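Local coordinates for peridinin-chlorophyll A protein (Amphidinium carterae, PDB 2C9E) that probably serves as a water-soluble light-harvesting antenna, holding peridinin and chlorophyll a within a helical shell to capture blue-green light, at residues 102-106 / 150-156; 240-246 / 266-271. One frame throughout, in Å; residues are numbered along the deposited sequence.

Contact 1: 102-106 / 150-156. With PID (peridinin), chain F.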
loop_
_atom_site.group_PDB
_atom_site.type_symbol
_atom_site.label_atom_id
_atom_site.label_comp_id
_atom_site.label_asym_id
_atom_site.label_seq_id
_atom_site.Cartn_x
_atom_site.Cartn_y
_atom_site.Cartn_z
ATOM N N ALA A 102 -13.868 -5.336 10.748
ATOM C CA ALA A 102 -14.892 -5.174 11.775
ATOM C C ALA A 102 -14.512 -4.003 12.711
ATOM O O ALA A 102 -15.357 -3.395 13.340
ATOM C CB ALA A 102 -15.055 -6.488 12.573
ATOM N N SER A 103 -13.231 -3.680 12.798
ATOM C CA SER A 103 -12.842 -2.573 13.662
ATOM C C SER A 103 -12.851 -1.221 12.941
ATOM O O SER A 103 -12.611 -0.197 13.551
ATOM C CB SER A 103 -11.436 -2.804 14.226
ATOM O OG SER A 103 -10.453 -2.647 13.204
ATOM N N ALA A 104 -13.121 -1.210 11.649
ATOM C CA ALA A 104 -13.072 0.043 10.909
ATOM C C ALA A 104 -14.336 0.891 11.003
ATOM O O ALA A 104 -15.451 0.373 11.275
ATOM C CB ALA A 104 -12.738 -0.251 9.403
ATOM N N ASP A 105 -14.164 2.196 10.771
ATOM C CA ASP A 105 -15.305 3.092 10.746
ATOM C C ASP A 105 -16.117 2.556 9.573
ATOM O O ASP A 105 -15.605 2.513 8.450
ATOM C CB ASP A 105 -14.879 4.505 10.429
ATOM C CG ASP A 105 -16.061 5.413 10.253
ATOM O OD1 ASP A 105 -16.733 5.424 9.183
ATOM O OD2 ASP A 105 -16.339 6.109 11.238
ATOM N N LYS A 106 -17.371 2.176 9.810
ATOM C CA LYS A 106 -18.198 1.560 8.766
ATOM C C LYS A 106 -18.487 2.376 7.534
ATOM O O LYS A 106 -18.406 1.833 6.414
ATOM C CB LYS A 106 -19.541 1.064 9.333
ATOM C CG LYS A 106 -19.468 -0.253 10.090
ATOM C CD LYS A 106 -20.553 -0.381 11.178
ATOM C CE LYS A 106 -21.955 -0.323 10.601
ATOM N NZ LYS A 106 -22.989 -0.068 11.637
ATOM N N ARG A 150 -20.339 -6.618 9.612
ATOM C CA ARG A 150 -21.098 -5.438 9.988
ATOM C C ARG A 150 -21.701 -5.721 11.371
ATOM O O ARG A 150 -21.516 -4.943 12.287
ATOM C CB ARG A 150 -22.229 -5.197 8.987
ATOM C CG ARG A 150 -23.073 -3.917 9.253
ATOM C CD ARG A 150 -24.434 -4.007 8.544
ATOM N NE ARG A 150 -25.092 -5.227 9.010
ATOM C CZ ARG A 150 -25.706 -6.101 8.221
ATOM N NH1 ARG A 150 -25.766 -5.861 6.913
ATOM N NH2 ARG A 150 -26.158 -7.259 8.727
ATOM N N ASP A 151 -22.400 -6.847 11.519
ATOM C CA ASP A 151 -22.998 -7.168 12.808
ATOM C C ASP A 151 -21.962 -7.101 13.939
ATOM O O ASP A 151 -22.250 -6.599 15.021
ATOM C CB ASP A 151 -23.671 -8.550 12.774
ATOM C CG ASP A 151 -24.951 -8.559 11.925
ATOM O OD1 ASP A 151 -25.495 -7.464 11.653
ATOM O OD2 ASP A 151 -25.426 -9.647 11.534
ATOM N N ALA A 152 -20.749 -7.570 13.690
ATOM C CA ALA A 152 -19.758 -7.553 14.743
ATOM C C ALA A 152 -18.972 -6.244 14.884
ATOM O O ALA A 152 -18.210 -6.081 15.811
ATOM C CB ALA A 152 -18.779 -8.761 14.569
ATOM N N SER A 153 -19.197 -5.283 14.015
ATOM C CA SER A 153 -18.409 -4.041 14.059
ATOM C C SER A 153 -18.395 -3.116 15.255
ATOM O O SER A 153 -19.462 -2.719 15.730
ATOM C CB SER A 153 -18.769 -3.154 12.888
ATOM O OG SER A 153 -18.012 -1.960 12.969
ATOM N N ILE A 154 -17.189 -2.729 15.689
ATOM C CA ILE A 154 -17.014 -1.729 16.762
ATOM C C ILE A 154 -16.884 -0.302 16.136
ATOM O O ILE A 154 -16.516 0.659 16.802
ATOM C CB ILE A 154 -15.790 -2.003 17.620
ATOM C CG1 ILE A 154 -14.539 -1.975 16.739
ATOM C CG2 ILE A 154 -15.987 -3.353 18.355
ATOM C CD1 ILE A 154 -13.269 -1.998 17.485
ATOM N N ASN A 155 -17.167 -0.199 14.841
ATOM C CA ASN A 155 -17.190 1.064 14.116
ATOM C C ASN A 155 -16.065 2.118 14.366
ATOM O O ASN A 155 -16.353 3.326 14.547
ATOM C CB ASN A 155 -18.549 1.681 14.369
ATOM C CG ASN A 155 -18.854 2.827 13.444
ATOM O OD1 ASN A 155 -18.409 2.853 12.317
ATOM N ND2 ASN A 155 -19.666 3.760 13.902
ATOM N N GLY A 156 -14.813 1.651 14.352
ATOM C CA GLY A 156 -13.648 2.500 14.542
ATOM C C GLY A 156 -13.328 2.932 15.962
ATOM O O GLY A 156 -12.499 3.817 16.186
HETATM C C1 PID F . -19.916 -3.203 4.081
HETATM C C2 PID F . -21.115 -2.429 4.641
HETATM C C3 PID F . -20.659 -1.506 5.775
HETATM C C4 PID F . -20.069 -2.377 6.887
HETATM C C5 PID F . -18.773 -3.085 6.476
HETATM C C6 PID F . -18.770 -3.592 5.020
HETATM C C7 PID F . -17.923 -4.680 4.777
HETATM C C8 PID F . -16.955 -4.770 3.773
HETATM C C9 PID F . -16.102 -5.860 3.575
HETATM C C10 PID F . -16.035 -7.037 4.312
HETATM C C11 PID F . -15.114 -5.933 2.681
HETATM C C12 PID F . -14.443 -7.080 2.836
HETATM C C13 PID F . -13.339 -7.477 2.079
HETATM C C14 PID F . -12.603 -8.657 2.211
HETATM C C15 PID F . -11.517 -8.883 1.362
HETATM C C16 PID F . -10.676 -9.996 1.382
HETATM C C17 PID F . -9.602 -10.122 0.501
HETATM C C18 PID F . -8.736 -11.215 0.542
HETATM C C19 PID F . -7.637 -11.376 -0.300
HETATM C C20 PID F . -6.807 -12.488 -0.141
HETATM C C21 PID F . -5.652 -12.758 -0.876
HETATM C C22 PID F . -4.899 -13.895 -0.582
HETATM C C23 PID F . -3.793 -14.180 -1.217
HETATM C C24 PID F . -2.651 -14.401 -1.816
HETATM C C25 PID F . -1.325 -13.815 -1.303
HETATM C C26 PID F . -0.706 -12.979 -2.429
HETATM C C27 PID F . -0.601 -13.743 -3.754
HETATM C C28 PID F . -1.946 -14.341 -4.192
HETATM C C29 PID F . -2.569 -15.224 -3.103
HETATM C C30 PID F . 1.087 -12.507 -4.886
HETATM C C31 PID F . 1.550 -11.589 -6.019
HETATM C CM1 PID F . -20.259 -4.088 2.881
HETATM C CM2 PID F . -18.579 -4.237 7.467
HETATM C CM3 PID F . -17.637 -2.082 6.689
HETATM C CM4 PID F . -12.966 -9.691 3.282
HETATM C CM5 PID F . -5.174 -11.806 -1.979
HETATM C CM6 PID F . -1.555 -12.876 -0.116
HETATM C CM7 PID F . -0.381 -14.933 -0.856
HETATM C CM8 PID F . -3.962 -15.686 -3.541
HETATM O O1 PID F . -18.651 -2.534 4.050
HETATM O O2 PID F . -21.770 -0.775 6.304
HETATM O O3 PID F . -16.764 -7.343 5.253
HETATM O O4 PID F . -14.999 -7.803 3.853
HETATM O O5 PID F . -1.713 -16.344 -2.839
HETATM O O6 PID F . -0.239 -12.791 -4.767
HETATM O O7 PID F . 1.915 -13.028 -4.141
HETATM O O HOH W 1 -16.493 -1.950 10.523
HETATM O O HOH W 2 -19.452 4.259 10.669
HETATM O O HOH W 3 -15.673 5.948 14.134
#
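Ile154 N donates to Ala102 O over 3.1 Å, and a weak bond of 3.0 Å from Gly156 N to Ser103 O continues the pairing, so two irregular backbones run alongside each other from Ala102-Ser153 to Asp105-Gly156. The straightest bond uses a side chain: Asn155 OD1 accepts a hydrogen bond from Lys106 N at 2.8 Å, N-H...O angle 170°, with the donor almost in line with the amide C=O. Asn155 CG lies anti to its own N (chi1 -167°), which brings the amide back over the other segment although its CB heads away from it. The carboxylate of Asp105 lies beside this amide, pointing the same way with the planes 44° apart, and water 3 joins Asp105 OD2 to Asn155 O. Ser153 OG accepts from Asn155 N at 2.7 Å, an ST turn, and shares water 1 with Ala104 O. The aliphatic part of Lys106 passes over Ser153, CD to OG 3.5 Å, while its CG approaches peridinin C4 at 3.9 Å. Ile154 lays CD1 against Ser103 CB. Asp105 is the N-cap of helix 106-111, its OD1 accepting from Lys108 N. The contact thus ties the turn between helices 87-102 and 106-111 to the C-terminal end of helix 132-152, at the protein surface beside one peridinin ring.

Contact 2: 240-246 / 266-271. With CLA (chlorophyll a), chain C.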
loop_
_atom_site.group_PDB
_atom_site.type_symbol
_atom_site.label_atom_id
_atom_site.label_comp_id
_atom_site.label_asym_id
_atom_site.label_seq_id
_atom_site.Cartn_x
_atom_site.Cartn_y
_atom_site.Cartn_z
ATOM N N ALA A 240 3.210 8.743 10.329
ATOM C CA ALA A 240 3.613 8.916 8.919
ATOM C C ALA A 240 2.395 8.832 7.969
ATOM O O ALA A 240 2.205 9.679 7.096
ATOM C CB ALA A 240 4.637 7.878 8.581
ATOM N N VAL A 241 1.552 7.825 8.164
ATOM C CA VAL A 241 0.355 7.672 7.366
ATOM C C VAL A 241 -0.484 8.992 7.465
ATOM O O VAL A 241 -0.939 9.546 6.465
ATOM C CB VAL A 241 -0.478 6.447 7.870
ATOM C CG1 VAL A 241 -1.881 6.414 7.221
ATOM C CG2 VAL A 241 0.235 5.124 7.528
ATOM N N PHE A 242 -0.706 9.494 8.675
ATOM C CA PHE A 242 -1.486 10.690 8.775
ATOM C C PHE A 242 -0.739 11.881 8.092
ATOM O O PHE A 242 -1.374 12.731 7.428
ATOM C CB PHE A 242 -1.804 10.989 10.244
ATOM C CG PHE A 242 -2.632 12.226 10.417
ATOM C CD1 PHE A 242 -3.896 12.303 9.846
ATOM C CD2 PHE A 242 -2.101 13.354 11.051
ATOM C CE1 PHE A 242 -4.641 13.493 9.884
ATOM C CE2 PHE A 242 -2.815 14.560 11.104
ATOM C CZ PHE A 242 -4.094 14.631 10.516
ATOM N N ALA A 243 0.592 11.949 8.238
ATOM C CA ALA A 243 1.343 13.036 7.590
ATOM C C ALA A 243 0.992 13.056 6.066
ATOM O O ALA A 243 0.791 14.110 5.475
ATOM C CB ALA A 243 2.859 12.836 7.786
ATOM N N HIS A 244 0.896 11.877 5.445
ATOM C CA HIS A 244 0.558 11.822 4.003
ATOM C C HIS A 244 -0.901 12.254 3.775
ATOM O O HIS A 244 -1.189 12.905 2.797
ATOM C CB HIS A 244 0.748 10.409 3.436
ATOM C CG HIS A 244 2.185 9.976 3.285
ATOM N ND1 HIS A 244 2.956 9.539 4.349
ATOM C CD2 HIS A 244 2.972 9.873 2.180
ATOM C CE1 HIS A 244 4.159 9.186 3.905
ATOM N NE2 HIS A 244 4.193 9.383 2.591
ATOM N N VAL A 245 -1.827 11.846 4.656
ATOM C CA VAL A 245 -3.253 12.242 4.545
ATOM C C VAL A 245 -3.250 13.774 4.535
ATOM O O VAL A 245 -3.912 14.410 3.736
ATOM C CB VAL A 245 -4.154 11.769 5.779
ATOM C CG1 VAL A 245 -5.510 12.507 5.741
ATOM C CG2 VAL A 245 -4.427 10.234 5.739
ATOM N N ARG A 246 -2.493 14.381 5.426
ATOM C CA ARG A 246 -2.486 15.847 5.405
ATOM C C ARG A 246 -1.889 16.421 4.099
ATOM O O ARG A 246 -2.446 17.345 3.504
ATOM C CB ARG A 246 -1.716 16.397 6.608
ATOM C CG ARG A 246 -1.446 17.879 6.493
ATOM C CD ARG A 246 -0.308 18.311 7.405
ATOM N NE ARG A 246 -0.669 18.196 8.815
ATOM C CZ ARG A 246 0.093 17.582 9.716
ATOM N NH1 ARG A 246 1.252 17.025 9.326
ATOM N NH2 ARG A 246 -0.291 17.537 10.996
ATOM N N ARG A 266 6.873 17.677 6.882
ATOM C CA ARG A 266 6.262 16.836 7.905
ATOM C C ARG A 266 6.257 15.364 7.466
ATOM O O ARG A 266 6.535 14.479 8.268
ATOM C CB ARG A 266 4.847 17.343 8.244
ATOM C CG ARG A 266 4.750 17.969 9.658
ATOM C CD ARG A 266 3.399 18.675 9.905
ATOM N NE ARG A 266 3.064 19.514 8.755
ATOM C CZ ARG A 266 1.968 20.257 8.626
ATOM N NH1 ARG A 266 1.049 20.289 9.587
ATOM N NH2 ARG A 266 1.801 20.986 7.521
ATOM N N VAL A 267 5.981 15.107 6.182
ATOM C CA VAL A 267 6.015 13.728 5.674
ATOM C C VAL A 267 7.417 13.144 5.798
ATOM O O VAL A 267 7.585 12.015 6.285
ATOM C CB VAL A 267 5.595 13.612 4.165
ATOM C CG1 VAL A 267 6.012 12.215 3.586
ATOM C CG2 VAL A 267 4.116 13.777 4.037
ATOM N N ASN A 268 8.437 13.881 5.383
ATOM C CA ASN A 268 9.782 13.310 5.469
ATOM C C ASN A 268 10.234 13.082 6.911
ATOM O O ASN A 268 10.965 12.123 7.202
ATOM C CB ASN A 268 10.820 14.212 4.765
ATOM C CG ASN A 268 10.647 14.249 3.266
ATOM O OD1 ASN A 268 10.745 15.315 2.644
ATOM N ND2 ASN A 268 10.398 13.100 2.674
ATOM N N LEU A 269 9.834 13.962 7.818
ATOM C CA LEU A 269 10.263 13.783 9.204
ATOM C C LEU A 269 9.577 12.548 9.795
ATOM O O LEU A 269 10.202 11.734 10.488
ATOM C CB LEU A 269 9.903 15.014 10.042
ATOM C CG LEU A 269 10.246 14.946 11.542
ATOM C CD1 LEU A 269 11.732 14.592 11.751
ATOM C CD2 LEU A 269 9.936 16.308 12.182
ATOM N N ALA A 270 8.284 12.425 9.512
ATOM C CA ALA A 270 7.490 11.321 10.000
ATOM C C ALA A 270 8.037 10.009 9.448
ATOM O O ALA A 270 8.107 9.026 10.174
ATOM C CB ALA A 270 6.035 11.533 9.618
ATOM N N LEU A 271 8.459 9.980 8.186
ATOM C CA LEU A 271 9.036 8.755 7.635
ATOM C C LEU A 271 10.386 8.445 8.289
ATOM O O LEU A 271 10.677 7.310 8.625
ATOM C CB LEU A 271 9.222 8.876 6.103
ATOM C CG LEU A 271 7.928 8.777 5.293
ATOM C CD1 LEU A 271 8.193 9.060 3.853
ATOM C CD2 LEU A 271 7.349 7.368 5.445
HETATM MG MG CLA C . 5.946 6.959 -0.018
HETATM C CHA CLA C . 9.231 5.849 -0.591
HETATM C CHB CLA C . 5.753 7.972 -3.321
HETATM C CHC CLA C . 2.486 7.181 0.231
HETATM C CHD CLA C . 6.019 5.121 2.954
HETATM N NA CLA C . 7.363 7.063 -1.680
HETATM C C1A CLA C . 8.666 6.542 -1.684
HETATM C C2A CLA C . 9.281 6.706 -3.057
HETATM C C3A CLA C . 8.276 7.566 -3.809
HETATM C C4A CLA C . 7.026 7.539 -2.928
HETATM C CMA CLA C . 8.794 9.009 -3.899
HETATM C CAA CLA C . 9.461 5.351 -3.751
HETATM C CBA CLA C . 10.290 5.443 -5.030
HETATM C CGA CLA C . 10.284 4.147 -5.828
HETATM O O1A CLA C . 10.871 4.120 -6.913
HETATM O O2A CLA C . 9.594 2.935 -5.354
HETATM N NB CLA C . 4.416 7.594 -1.273
HETATM C C1B CLA C . 4.585 8.008 -2.578
HETATM C C2B CLA C . 3.353 8.581 -3.046
HETATM C C3B CLA C . 2.410 8.392 -2.068
HETATM C C4B CLA C . 3.080 7.691 -0.955
HETATM C CMB CLA C . 3.133 9.348 -4.403
HETATM C CAB CLA C . 1.094 8.927 -2.411
HETATM C CBB CLA C . 0.074 8.834 -1.544
HETATM N NC CLA C . 4.510 6.265 1.357
HETATM C C1C CLA C . 3.151 6.520 1.302
HETATM C C2C CLA C . 2.545 6.072 2.551
HETATM C C3C CLA C . 3.524 5.506 3.298
HETATM C C4C CLA C . 4.764 5.607 2.541
HETATM C CMC CLA C . 1.079 6.188 2.975
HETATM C CAC CLA C . 3.391 4.885 4.672
HETATM C CBC CLA C . 3.609 5.951 5.811
HETATM N ND CLA C . 7.266 5.759 0.963
HETATM C C1D CLA C . 7.215 5.212 2.215
HETATM C C2D CLA C . 8.536 4.894 2.688
HETATM C C3D CLA C . 9.347 5.115 1.643
HETATM C C4D CLA C . 8.554 5.635 0.583
HETATM C CMD CLA C . 8.897 4.331 4.109
HETATM C CAD CLA C . 10.683 4.962 1.124
HETATM O OBD CLA C . 11.772 4.794 1.702
HETATM C CBD CLA C . 10.627 5.203 -0.372
HETATM C CGD CLA C . 11.740 6.172 -0.703
HETATM O O1D CLA C . 11.511 7.380 -0.732
HETATM O O2D CLA C . 12.994 5.697 -0.912
HETATM C CED CLA C . 14.001 6.545 -1.034
HETATM C C1 CLA C . 9.665 1.765 -6.209
HETATM C C2 CLA C . 8.945 0.759 -5.571
HETATM C C3 CLA C . 9.198 -0.603 -5.441
HETATM C C4 CLA C . 10.453 -1.315 -6.075
HETATM C C5 CLA C . 8.236 -1.565 -4.633
HETATM C C6 CLA C . 6.938 -0.898 -4.079
HETATM C C7 CLA C . 6.147 -1.829 -3.124
HETATM C C8 CLA C . 4.880 -1.211 -2.474
HETATM C C9 CLA C . 4.414 -2.080 -1.282
HETATM C C10 CLA C . 3.765 -1.145 -3.544
HETATM C C11 CLA C . 2.333 -0.878 -3.015
HETATM C C12 CLA C . 1.360 -0.562 -4.155
HETATM C C13 CLA C . 1.285 -1.584 -5.299
HETATM C C14 CLA C . 0.724 -1.029 -6.590
HETATM C C15 CLA C . 0.461 -2.794 -4.839
HETATM C C16 CLA C . -1.016 -2.566 -4.564
HETATM C C17 CLA C . -1.551 -3.738 -3.790
HETATM C C18 CLA C . -3.057 -3.750 -3.565
HETATM C C19 CLA C . -3.445 -4.977 -2.782
HETATM C C20 CLA C . -3.786 -3.753 -4.895
HETATM O O HOH W 4 6.144 8.887 0.864
#
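This is antiparallel helix packing in the buried interior, where helix 234-251 meets helix 261-276 beside a chlorophyll a; the two short axes run at 169° and approach to 8.5 Å. Alanines let the backbones come close in the middle, while Val267, His244 and two arginines fill the flanks: Ala270 CB sits 3.6 Å from Ala240 CA and also touches Ala243 CB, and Val267 CG2 rests against Ala243 O. Val267 CG1 makes a CH-pi contact with one face of the His244 ring, 3.8 Å from the centroid and 27° off the normal; chlorophyll C1C lies over the opposite face, displaced toward its rim, and Leu271 CD2 at the ring edge. With His244 CG beside the backbone N, ND1 can turn back to Ala240 O, a 2.9 Å bond at 171° that lies in the ring plane but reaches the oxygen from above its carbonyl plane. The like-charged guanidinium groups of Arg246 and Arg266 overlap, modelled too closely to be trusted; Arg266 forms a salt bridge to Asp263. With ND1 engaged, the imidazole's rotation is fixed and NE2 is presented to water 4 at 2.7 Å. This water binds the chlorophyll magnesium at 2.1 Å, so His244 holds the pigment through water, in the metal's second shell.

Contact 1 closes before contact 2 opens along the chain. Their centres lie 26 Å apart, and their nearest atoms, about 13 Å apart, do not touch. They share no helix: residues 102-106 and 150-156 involve helices 87-102, 106-111 and 132-152, whereas 240-246 and 266-271 belong to helices 234-251 and 261-276. The first segment of contact 1 falls in the N-terminal of the two peridinin-chlorophyll binding repeats of the sequence and contact 2 in the C-terminal one. One joins a loop to a helix end at the surface beside a peridinin, the other is a buried helix pair lining both a chlorophyll and a peridinin, so each borders pigment in a different part of this all-helical shell.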